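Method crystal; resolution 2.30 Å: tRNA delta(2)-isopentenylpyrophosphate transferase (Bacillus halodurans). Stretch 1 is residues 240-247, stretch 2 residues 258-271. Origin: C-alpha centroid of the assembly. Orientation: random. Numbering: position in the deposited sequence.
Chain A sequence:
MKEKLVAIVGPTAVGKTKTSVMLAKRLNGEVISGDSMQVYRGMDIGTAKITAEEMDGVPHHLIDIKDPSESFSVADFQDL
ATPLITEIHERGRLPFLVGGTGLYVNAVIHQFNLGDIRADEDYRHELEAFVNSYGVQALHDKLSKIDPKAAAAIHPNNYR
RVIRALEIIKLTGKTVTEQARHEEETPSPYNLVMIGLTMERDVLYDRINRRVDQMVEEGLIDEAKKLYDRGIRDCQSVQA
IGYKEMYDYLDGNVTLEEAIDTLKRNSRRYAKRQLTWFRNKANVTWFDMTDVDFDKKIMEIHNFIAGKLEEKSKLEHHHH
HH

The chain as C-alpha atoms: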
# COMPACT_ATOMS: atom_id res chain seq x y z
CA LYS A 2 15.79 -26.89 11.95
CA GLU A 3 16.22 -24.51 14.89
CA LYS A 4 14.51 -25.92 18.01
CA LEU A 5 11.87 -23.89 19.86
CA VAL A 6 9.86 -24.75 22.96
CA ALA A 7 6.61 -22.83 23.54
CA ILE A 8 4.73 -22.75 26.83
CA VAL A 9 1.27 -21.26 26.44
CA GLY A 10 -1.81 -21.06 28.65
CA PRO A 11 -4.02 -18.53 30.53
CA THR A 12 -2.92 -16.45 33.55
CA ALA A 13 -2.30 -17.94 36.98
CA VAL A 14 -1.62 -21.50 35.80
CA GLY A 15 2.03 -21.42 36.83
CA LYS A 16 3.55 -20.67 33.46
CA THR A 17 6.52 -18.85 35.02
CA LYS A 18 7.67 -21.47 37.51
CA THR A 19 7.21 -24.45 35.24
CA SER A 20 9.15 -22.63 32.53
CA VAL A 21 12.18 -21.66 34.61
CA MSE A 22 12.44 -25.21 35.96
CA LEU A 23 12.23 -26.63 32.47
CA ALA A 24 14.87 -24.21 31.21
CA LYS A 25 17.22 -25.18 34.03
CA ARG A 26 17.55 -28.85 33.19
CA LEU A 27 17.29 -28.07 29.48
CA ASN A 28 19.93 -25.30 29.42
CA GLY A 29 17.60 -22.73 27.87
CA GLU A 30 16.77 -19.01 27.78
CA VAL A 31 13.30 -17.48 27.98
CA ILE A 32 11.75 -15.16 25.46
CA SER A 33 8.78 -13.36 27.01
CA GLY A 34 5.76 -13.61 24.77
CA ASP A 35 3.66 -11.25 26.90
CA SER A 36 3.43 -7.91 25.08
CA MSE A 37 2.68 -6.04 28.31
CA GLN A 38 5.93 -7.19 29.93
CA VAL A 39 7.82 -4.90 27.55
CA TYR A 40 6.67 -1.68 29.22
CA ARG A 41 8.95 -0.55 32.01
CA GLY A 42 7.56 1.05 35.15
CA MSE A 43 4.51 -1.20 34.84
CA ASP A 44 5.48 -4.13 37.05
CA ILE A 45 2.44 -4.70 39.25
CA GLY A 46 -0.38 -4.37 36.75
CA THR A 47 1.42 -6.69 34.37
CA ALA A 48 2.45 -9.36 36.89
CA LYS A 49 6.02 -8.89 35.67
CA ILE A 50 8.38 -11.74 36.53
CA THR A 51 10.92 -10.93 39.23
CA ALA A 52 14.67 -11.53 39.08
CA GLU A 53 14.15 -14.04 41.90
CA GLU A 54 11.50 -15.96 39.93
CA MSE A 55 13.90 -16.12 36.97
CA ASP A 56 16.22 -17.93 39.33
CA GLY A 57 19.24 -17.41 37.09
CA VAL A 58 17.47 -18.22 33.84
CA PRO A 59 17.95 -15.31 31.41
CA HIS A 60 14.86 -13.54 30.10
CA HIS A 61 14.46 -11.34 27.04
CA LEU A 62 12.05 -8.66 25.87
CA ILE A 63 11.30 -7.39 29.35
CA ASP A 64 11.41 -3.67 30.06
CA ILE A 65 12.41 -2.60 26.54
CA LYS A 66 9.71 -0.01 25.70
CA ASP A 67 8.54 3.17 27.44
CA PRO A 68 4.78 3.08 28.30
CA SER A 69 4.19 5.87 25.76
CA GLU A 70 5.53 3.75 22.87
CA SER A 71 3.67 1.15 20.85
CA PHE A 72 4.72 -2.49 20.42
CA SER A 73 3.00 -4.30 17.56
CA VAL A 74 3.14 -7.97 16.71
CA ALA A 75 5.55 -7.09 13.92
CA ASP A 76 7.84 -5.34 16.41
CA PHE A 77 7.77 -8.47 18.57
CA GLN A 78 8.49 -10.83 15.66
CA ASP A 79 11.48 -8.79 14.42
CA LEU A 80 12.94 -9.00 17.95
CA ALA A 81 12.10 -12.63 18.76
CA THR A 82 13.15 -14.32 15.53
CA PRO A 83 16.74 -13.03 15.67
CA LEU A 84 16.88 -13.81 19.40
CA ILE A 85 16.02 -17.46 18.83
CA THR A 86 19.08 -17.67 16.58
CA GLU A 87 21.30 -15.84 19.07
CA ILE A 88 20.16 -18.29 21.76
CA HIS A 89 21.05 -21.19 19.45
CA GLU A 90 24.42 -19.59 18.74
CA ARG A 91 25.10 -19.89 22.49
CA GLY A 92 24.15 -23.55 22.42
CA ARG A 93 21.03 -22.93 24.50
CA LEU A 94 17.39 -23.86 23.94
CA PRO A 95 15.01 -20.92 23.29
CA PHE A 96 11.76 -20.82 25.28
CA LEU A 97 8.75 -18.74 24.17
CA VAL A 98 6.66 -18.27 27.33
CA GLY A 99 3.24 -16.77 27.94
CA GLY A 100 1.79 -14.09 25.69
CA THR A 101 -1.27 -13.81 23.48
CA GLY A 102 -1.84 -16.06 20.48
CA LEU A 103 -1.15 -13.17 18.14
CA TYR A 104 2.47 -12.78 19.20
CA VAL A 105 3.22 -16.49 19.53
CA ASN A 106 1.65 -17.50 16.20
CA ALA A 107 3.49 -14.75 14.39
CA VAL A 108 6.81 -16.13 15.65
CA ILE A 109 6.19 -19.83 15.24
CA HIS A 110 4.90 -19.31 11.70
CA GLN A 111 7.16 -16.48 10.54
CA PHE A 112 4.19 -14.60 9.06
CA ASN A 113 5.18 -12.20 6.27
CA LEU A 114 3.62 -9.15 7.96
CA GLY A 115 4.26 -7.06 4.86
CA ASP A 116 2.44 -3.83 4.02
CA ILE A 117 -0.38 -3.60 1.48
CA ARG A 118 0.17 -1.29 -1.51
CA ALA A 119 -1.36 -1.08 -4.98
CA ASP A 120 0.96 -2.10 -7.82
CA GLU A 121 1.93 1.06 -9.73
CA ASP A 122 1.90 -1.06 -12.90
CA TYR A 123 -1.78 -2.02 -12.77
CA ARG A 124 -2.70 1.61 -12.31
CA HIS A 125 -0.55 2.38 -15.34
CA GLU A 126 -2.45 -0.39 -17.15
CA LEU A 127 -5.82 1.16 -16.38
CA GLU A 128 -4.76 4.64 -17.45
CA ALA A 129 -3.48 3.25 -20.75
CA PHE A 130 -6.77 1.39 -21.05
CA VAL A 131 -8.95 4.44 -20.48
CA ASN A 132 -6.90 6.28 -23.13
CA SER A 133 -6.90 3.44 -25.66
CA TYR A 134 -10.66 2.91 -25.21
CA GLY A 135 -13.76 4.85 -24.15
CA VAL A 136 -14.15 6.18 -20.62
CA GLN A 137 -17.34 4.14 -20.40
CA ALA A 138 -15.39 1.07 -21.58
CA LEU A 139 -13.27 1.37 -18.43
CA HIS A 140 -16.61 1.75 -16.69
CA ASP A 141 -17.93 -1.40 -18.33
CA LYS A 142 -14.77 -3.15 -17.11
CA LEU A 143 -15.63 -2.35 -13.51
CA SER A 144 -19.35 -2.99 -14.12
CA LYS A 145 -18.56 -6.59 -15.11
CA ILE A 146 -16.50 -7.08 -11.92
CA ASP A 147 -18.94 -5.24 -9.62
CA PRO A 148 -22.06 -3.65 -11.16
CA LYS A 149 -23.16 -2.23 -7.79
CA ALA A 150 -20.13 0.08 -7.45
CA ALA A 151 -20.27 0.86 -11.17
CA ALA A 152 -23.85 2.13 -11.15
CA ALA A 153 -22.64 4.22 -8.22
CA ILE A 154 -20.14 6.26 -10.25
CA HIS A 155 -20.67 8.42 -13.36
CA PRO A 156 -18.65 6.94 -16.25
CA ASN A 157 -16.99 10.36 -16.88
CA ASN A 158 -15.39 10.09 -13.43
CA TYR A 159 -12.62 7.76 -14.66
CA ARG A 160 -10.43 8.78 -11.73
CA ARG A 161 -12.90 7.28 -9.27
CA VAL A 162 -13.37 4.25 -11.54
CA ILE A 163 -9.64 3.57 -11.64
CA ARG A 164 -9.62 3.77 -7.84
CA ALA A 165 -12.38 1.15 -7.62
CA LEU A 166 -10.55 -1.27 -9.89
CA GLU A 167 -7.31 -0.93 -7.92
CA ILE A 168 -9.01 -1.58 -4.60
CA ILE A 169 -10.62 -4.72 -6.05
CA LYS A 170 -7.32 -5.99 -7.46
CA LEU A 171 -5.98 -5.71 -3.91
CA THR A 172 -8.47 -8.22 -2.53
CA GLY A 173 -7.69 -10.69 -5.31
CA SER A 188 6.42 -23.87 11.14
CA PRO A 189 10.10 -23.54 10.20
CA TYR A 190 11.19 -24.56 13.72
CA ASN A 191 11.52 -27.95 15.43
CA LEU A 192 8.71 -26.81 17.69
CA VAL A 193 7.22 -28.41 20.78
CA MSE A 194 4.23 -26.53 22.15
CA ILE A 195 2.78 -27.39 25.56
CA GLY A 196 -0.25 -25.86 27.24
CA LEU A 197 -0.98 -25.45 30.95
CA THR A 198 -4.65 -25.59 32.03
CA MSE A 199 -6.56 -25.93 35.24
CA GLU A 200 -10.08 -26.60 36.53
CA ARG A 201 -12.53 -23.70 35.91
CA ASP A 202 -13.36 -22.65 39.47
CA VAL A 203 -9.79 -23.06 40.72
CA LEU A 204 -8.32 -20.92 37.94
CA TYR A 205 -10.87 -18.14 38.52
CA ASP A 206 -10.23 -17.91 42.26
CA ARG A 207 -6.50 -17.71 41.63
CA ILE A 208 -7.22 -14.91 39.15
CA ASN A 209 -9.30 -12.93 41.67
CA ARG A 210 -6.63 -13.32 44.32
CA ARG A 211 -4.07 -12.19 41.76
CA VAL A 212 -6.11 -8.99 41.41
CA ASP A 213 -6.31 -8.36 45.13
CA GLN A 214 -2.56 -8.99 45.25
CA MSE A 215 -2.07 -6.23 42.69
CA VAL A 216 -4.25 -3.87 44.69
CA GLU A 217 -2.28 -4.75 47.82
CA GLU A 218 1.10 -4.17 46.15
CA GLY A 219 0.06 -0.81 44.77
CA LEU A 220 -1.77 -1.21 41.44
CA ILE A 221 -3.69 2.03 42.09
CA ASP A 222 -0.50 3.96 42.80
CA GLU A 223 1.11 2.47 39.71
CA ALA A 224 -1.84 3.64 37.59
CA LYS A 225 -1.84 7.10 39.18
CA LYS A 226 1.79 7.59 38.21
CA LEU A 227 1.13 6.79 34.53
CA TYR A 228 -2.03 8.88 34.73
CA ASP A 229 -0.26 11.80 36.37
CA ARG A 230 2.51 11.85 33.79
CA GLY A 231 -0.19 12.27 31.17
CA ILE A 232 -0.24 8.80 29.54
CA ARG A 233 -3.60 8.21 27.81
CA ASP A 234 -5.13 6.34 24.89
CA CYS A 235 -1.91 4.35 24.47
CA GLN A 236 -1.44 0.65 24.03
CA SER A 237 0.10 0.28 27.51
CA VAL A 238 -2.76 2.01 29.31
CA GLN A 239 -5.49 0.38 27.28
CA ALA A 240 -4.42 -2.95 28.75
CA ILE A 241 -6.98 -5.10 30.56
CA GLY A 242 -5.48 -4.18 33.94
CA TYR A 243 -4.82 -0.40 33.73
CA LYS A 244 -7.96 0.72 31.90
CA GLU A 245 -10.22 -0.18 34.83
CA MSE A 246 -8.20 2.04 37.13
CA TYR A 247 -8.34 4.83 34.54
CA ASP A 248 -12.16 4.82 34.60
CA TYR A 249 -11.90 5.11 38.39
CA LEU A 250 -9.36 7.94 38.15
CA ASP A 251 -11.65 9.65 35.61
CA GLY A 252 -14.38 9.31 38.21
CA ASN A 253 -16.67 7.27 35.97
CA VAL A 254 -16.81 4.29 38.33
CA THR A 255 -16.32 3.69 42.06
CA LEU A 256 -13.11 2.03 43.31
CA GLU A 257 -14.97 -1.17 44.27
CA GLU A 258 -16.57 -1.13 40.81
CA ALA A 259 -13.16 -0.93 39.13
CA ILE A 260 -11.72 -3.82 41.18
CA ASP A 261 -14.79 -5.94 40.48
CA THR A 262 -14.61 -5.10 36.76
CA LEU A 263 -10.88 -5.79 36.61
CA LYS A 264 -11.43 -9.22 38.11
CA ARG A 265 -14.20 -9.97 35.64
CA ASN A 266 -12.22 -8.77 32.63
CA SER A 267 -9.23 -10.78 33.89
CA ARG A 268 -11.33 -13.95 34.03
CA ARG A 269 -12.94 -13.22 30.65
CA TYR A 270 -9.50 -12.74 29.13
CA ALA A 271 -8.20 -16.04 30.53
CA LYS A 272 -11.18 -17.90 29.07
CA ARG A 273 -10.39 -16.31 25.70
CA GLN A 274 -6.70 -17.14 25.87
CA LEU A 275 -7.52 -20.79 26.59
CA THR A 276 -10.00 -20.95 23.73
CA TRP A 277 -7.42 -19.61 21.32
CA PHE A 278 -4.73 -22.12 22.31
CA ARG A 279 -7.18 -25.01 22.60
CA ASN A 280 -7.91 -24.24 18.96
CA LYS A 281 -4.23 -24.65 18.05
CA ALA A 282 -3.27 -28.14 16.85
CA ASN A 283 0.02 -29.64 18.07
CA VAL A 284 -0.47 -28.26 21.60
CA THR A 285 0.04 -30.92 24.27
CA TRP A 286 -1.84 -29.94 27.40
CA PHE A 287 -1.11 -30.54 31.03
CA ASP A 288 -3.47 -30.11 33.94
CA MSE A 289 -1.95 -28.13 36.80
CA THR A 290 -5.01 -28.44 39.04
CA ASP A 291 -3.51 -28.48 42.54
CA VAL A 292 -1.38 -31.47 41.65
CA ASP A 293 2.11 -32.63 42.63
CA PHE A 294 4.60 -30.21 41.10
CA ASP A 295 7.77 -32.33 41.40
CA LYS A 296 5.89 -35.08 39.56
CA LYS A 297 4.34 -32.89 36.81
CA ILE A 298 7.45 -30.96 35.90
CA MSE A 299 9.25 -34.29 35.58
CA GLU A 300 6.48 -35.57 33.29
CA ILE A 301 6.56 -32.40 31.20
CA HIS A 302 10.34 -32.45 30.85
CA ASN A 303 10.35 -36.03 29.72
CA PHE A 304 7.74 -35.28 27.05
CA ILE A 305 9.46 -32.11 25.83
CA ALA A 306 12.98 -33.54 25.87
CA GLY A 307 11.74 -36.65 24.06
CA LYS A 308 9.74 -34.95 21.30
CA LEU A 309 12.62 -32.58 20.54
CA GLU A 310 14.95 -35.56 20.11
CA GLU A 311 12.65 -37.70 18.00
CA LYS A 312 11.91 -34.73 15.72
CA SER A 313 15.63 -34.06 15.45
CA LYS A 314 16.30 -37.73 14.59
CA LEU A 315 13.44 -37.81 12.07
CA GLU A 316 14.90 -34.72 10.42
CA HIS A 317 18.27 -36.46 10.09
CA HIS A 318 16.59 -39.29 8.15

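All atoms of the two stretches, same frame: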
# COMPACT_ATOMS: atom_id res chain seq x y z
N ALA A 240 -4.49 -1.56 28.31
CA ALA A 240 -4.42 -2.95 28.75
C ALA A 240 -5.49 -3.30 29.79
O ALA A 240 -5.85 -2.49 30.65
CB ALA A 240 -3.04 -3.25 29.31
N ILE A 241 -5.95 -4.54 29.70
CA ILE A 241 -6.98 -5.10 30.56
C ILE A 241 -6.53 -5.29 32.02
O ILE A 241 -6.69 -6.36 32.60
CB ILE A 241 -7.47 -6.45 29.98
CG1 ILE A 241 -8.65 -6.97 30.77
CG2 ILE A 241 -6.33 -7.45 29.96
CD1 ILE A 241 -9.28 -8.20 30.16
N GLY A 242 -5.97 -4.21 32.58
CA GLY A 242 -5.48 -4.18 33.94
C GLY A 242 -5.08 -2.76 34.36
O GLY A 242 -4.70 -2.54 35.51
N TYR A 243 -5.13 -1.80 33.43
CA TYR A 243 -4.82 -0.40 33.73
C TYR A 243 -6.02 0.46 33.31
O TYR A 243 -6.23 1.54 33.85
CB TYR A 243 -3.57 0.11 32.97
CG TYR A 243 -2.25 -0.45 33.47
CD1 TYR A 243 -1.79 -1.69 33.04
CD2 TYR A 243 -1.50 0.22 34.45
CE1 TYR A 243 -0.65 -2.27 33.57
CE2 TYR A 243 -0.35 -0.34 34.99
CZ TYR A 243 0.07 -1.60 34.55
OH TYR A 243 1.17 -2.22 35.11
N LYS A 244 -6.80 -0.03 32.36
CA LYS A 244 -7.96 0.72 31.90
C LYS A 244 -9.03 0.82 32.99
O LYS A 244 -9.65 1.86 33.14
CB LYS A 244 -8.54 0.09 30.61
CG LYS A 244 -9.29 -1.20 30.79
CD LYS A 244 -9.87 -1.73 29.48
CE LYS A 244 -10.38 -3.16 29.69
NZ LYS A 244 -11.01 -3.79 28.49
N GLU A 245 -9.22 -0.24 33.77
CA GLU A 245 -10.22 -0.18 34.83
C GLU A 245 -9.88 0.91 35.83
O GLU A 245 -10.75 1.67 36.26
CB GLU A 245 -10.32 -1.51 35.55
CG GLU A 245 -10.77 -2.66 34.66
CD GLU A 245 -9.65 -3.28 33.84
OE1 GLU A 245 -8.45 -3.05 34.16
OE2 GLU A 245 -9.97 -4.02 32.88
N MSE A 246 -8.61 1.01 36.19
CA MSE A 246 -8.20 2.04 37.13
C MSE A 246 -8.40 3.43 36.49
O MSE A 246 -8.80 4.37 37.17
CB MSE A 246 -6.74 1.85 37.55
CG MSE A 246 -6.51 0.59 38.37
SE MSE A 246 -7.64 0.48 39.98
CE MSE A 246 -8.82 -0.97 39.41
N TYR A 247 -8.15 3.55 35.20
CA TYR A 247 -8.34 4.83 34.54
C TYR A 247 -9.80 5.31 34.62
O TYR A 247 -10.06 6.50 34.80
CB TYR A 247 -7.86 4.78 33.09
CG TYR A 247 -6.41 5.18 32.91
CD1 TYR A 247 -6.05 6.06 31.89
CD2 TYR A 247 -5.41 4.70 33.75
CE1 TYR A 247 -4.73 6.45 31.70
CE2 TYR A 247 -4.07 5.08 33.56
CZ TYR A 247 -3.75 5.97 32.53
OH TYR A 247 -2.45 6.38 32.31
N GLU A 258 -16.07 -0.77 42.13
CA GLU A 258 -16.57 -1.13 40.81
C GLU A 258 -15.40 -1.46 39.89
O GLU A 258 -15.48 -2.41 39.12
CB GLU A 258 -17.39 0.02 40.21
CG GLU A 258 -18.89 -0.22 40.20
CD GLU A 258 -19.68 1.04 39.86
OE1 GLU A 258 -20.93 0.96 39.79
OE2 GLU A 258 -19.06 2.11 39.67
N ALA A 259 -14.33 -0.68 39.97
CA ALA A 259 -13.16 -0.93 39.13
C ALA A 259 -12.56 -2.30 39.44
O ALA A 259 -12.35 -3.12 38.54
CB ALA A 259 -12.12 0.18 39.32
N ILE A 260 -12.28 -2.55 40.72
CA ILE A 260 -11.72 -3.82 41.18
C ILE A 260 -12.58 -5.00 40.73
O ILE A 260 -12.07 -6.00 40.24
CB ILE A 260 -11.63 -3.88 42.74
CG1 ILE A 260 -10.63 -2.84 43.24
CG2 ILE A 260 -11.19 -5.26 43.20
CD1 ILE A 260 -10.69 -2.62 44.74
N ASP A 261 -13.89 -4.87 40.89
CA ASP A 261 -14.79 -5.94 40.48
C ASP A 261 -14.74 -6.15 38.97
O ASP A 261 -14.74 -7.28 38.49
CB ASP A 261 -16.22 -5.61 40.91
CG ASP A 261 -17.23 -6.60 40.37
OD1 ASP A 261 -17.67 -6.43 39.21
OD2 ASP A 261 -17.58 -7.55 41.09
N THR A 262 -14.66 -5.05 38.22
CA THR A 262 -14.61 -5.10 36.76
C THR A 262 -13.28 -5.64 36.26
O THR A 262 -13.22 -6.36 35.25
CB THR A 262 -14.88 -3.70 36.16
OG1 THR A 262 -16.25 -3.35 36.38
CG2 THR A 262 -14.59 -3.69 34.65
N LEU A 263 -12.21 -5.31 36.97
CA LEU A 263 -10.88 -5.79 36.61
C LEU A 263 -10.83 -7.30 36.78
O LEU A 263 -10.28 -8.01 35.94
CB LEU A 263 -9.82 -5.15 37.52
CG LEU A 263 -8.42 -5.76 37.48
CD1 LEU A 263 -7.96 -5.92 36.04
CD2 LEU A 263 -7.45 -4.87 38.24
N LYS A 264 -11.41 -7.79 37.87
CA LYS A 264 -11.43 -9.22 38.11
C LYS A 264 -12.19 -9.94 37.01
O LYS A 264 -11.74 -10.96 36.49
CB LYS A 264 -12.06 -9.51 39.46
CG LYS A 264 -11.14 -9.21 40.65
CD LYS A 264 -11.85 -9.45 41.99
CE LYS A 264 -10.90 -9.31 43.17
NZ LYS A 264 -11.55 -9.64 44.47
N ARG A 265 -13.35 -9.40 36.66
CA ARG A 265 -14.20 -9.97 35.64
C ARG A 265 -13.46 -9.97 34.30
O ARG A 265 -13.35 -11.02 33.65
CB ARG A 265 -15.50 -9.18 35.55
CG ARG A 265 -16.48 -9.66 34.51
CD ARG A 265 -17.91 -9.46 35.01
NE ARG A 265 -18.10 -8.14 35.62
CZ ARG A 265 -17.95 -6.99 34.97
NH1 ARG A 265 -18.14 -5.84 35.61
NH2 ARG A 265 -17.62 -6.99 33.69
N ASN A 266 -12.94 -8.82 33.89
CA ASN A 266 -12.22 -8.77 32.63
C ASN A 266 -11.02 -9.73 32.65
O ASN A 266 -10.70 -10.32 31.63
CB ASN A 266 -11.72 -7.35 32.33
CG ASN A 266 -12.84 -6.36 32.16
OD1 ASN A 266 -13.95 -6.72 31.76
ND2 ASN A 266 -12.56 -5.10 32.45
N SER A 267 -10.37 -9.87 33.80
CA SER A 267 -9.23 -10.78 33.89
C SER A 267 -9.65 -12.23 33.67
O SER A 267 -8.93 -13.01 33.05
CB SER A 267 -8.53 -10.66 35.25
OG SER A 267 -7.82 -9.44 35.38
N ARG A 268 -10.82 -12.59 34.19
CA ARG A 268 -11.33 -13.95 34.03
C ARG A 268 -11.76 -14.16 32.58
O ARG A 268 -11.48 -15.20 31.99
CB ARG A 268 -12.51 -14.22 34.96
CG ARG A 268 -12.15 -14.25 36.44
CD ARG A 268 -13.36 -14.73 37.24
NE ARG A 268 -14.55 -13.94 36.95
CZ ARG A 268 -14.94 -12.89 37.67
NH1 ARG A 268 -14.24 -12.50 38.73
NH2 ARG A 268 -16.04 -12.23 37.34
N ARG A 269 -12.46 -13.17 32.03
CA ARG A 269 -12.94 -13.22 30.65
C ARG A 269 -11.79 -13.36 29.66
O ARG A 269 -11.91 -14.02 28.63
CB ARG A 269 -13.70 -11.93 30.30
CG ARG A 269 -15.09 -12.13 29.72
CD ARG A 269 -16.12 -12.21 30.84
NE ARG A 269 -17.20 -11.25 30.65
CZ ARG A 269 -17.05 -9.93 30.65
NH1 ARG A 269 -18.10 -9.15 30.48
NH2 ARG A 269 -15.85 -9.39 30.83
N TYR A 270 -10.68 -12.71 29.99
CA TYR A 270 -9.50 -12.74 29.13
C TYR A 270 -8.76 -14.08 29.22
O TYR A 270 -8.13 -14.51 28.25
CB TYR A 270 -8.57 -11.58 29.51
CG TYR A 270 -7.30 -11.50 28.71
CD1 TYR A 270 -6.14 -12.14 29.15
CD2 TYR A 270 -7.25 -10.78 27.52
CE1 TYR A 270 -4.96 -12.06 28.42
CE2 TYR A 270 -6.08 -10.69 26.78
CZ TYR A 270 -4.94 -11.33 27.23
OH TYR A 270 -3.78 -11.26 26.49
N ALA A 271 -8.85 -14.74 30.37
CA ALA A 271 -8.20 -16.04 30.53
C ALA A 271 -8.99 -17.04 29.69
O ALA A 271 -8.41 -17.83 28.94
CB ALA A 271 -8.21 -16.47 32.01

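The most unusual feature of this contact is a buried carboxylate used as a knob. The side chain of Glu 245 sits among Ala 259, Thr 262, Leu 263 and Asn 266 of the facing helix, a place more often filled by an apolar residue. Its polar end is answered by one hydrogen bond across the stretches. Asn 266 ND2 donates to Glu 245 OE2 at 2.8 Å, with a nearly straight angle of 161°. The chi2 of Glu 245 is near +82° (p), so the chain is bent rather than extended. Glu 245 OE1 lies 3.5 Å from Leu 263 CD1, and Glu 245 CG lies 4.0 Å from Thr 262 CG2.

The helix of stretch 2 comes nearest at Ala 259, whose CA is 5.3 Å from the CA of Glu 245. The small side chain of Ala 259 points toward stretch 1. Ala 259 CB packs 3.7 Å from Glu 245 O and 3.5 Å from Met 246 CE. Met 246 is a selenomethionine. Its CA-to-CB bond points sideways, but its end comes nearer and also reaches Leu 263, with Met 246 CE 4.3 Å from Leu 263 CD2.

At the other end of the contact, Ile 241 lies in the loop before the helix of stretch 1. Its extended t, t side chain reaches the turn between Asn 266 and Tyr 270. Ile 241 CD1 is 3.5 Å from Tyr 270 CB, and Ile 241 CG2 lies over one face of the Tyr 270 ring. Ile 241 CD1 is only 2.9 Å from Asn 266 O, a tight approach for a methyl group. Asn 266 O accepts the helical hydrogen bond from Tyr 270 N at 2.9 Å.

Gly 242 CA packs 3.7 Å from Leu 263 CD1. The two stretches bury 478 Å², both sides summed.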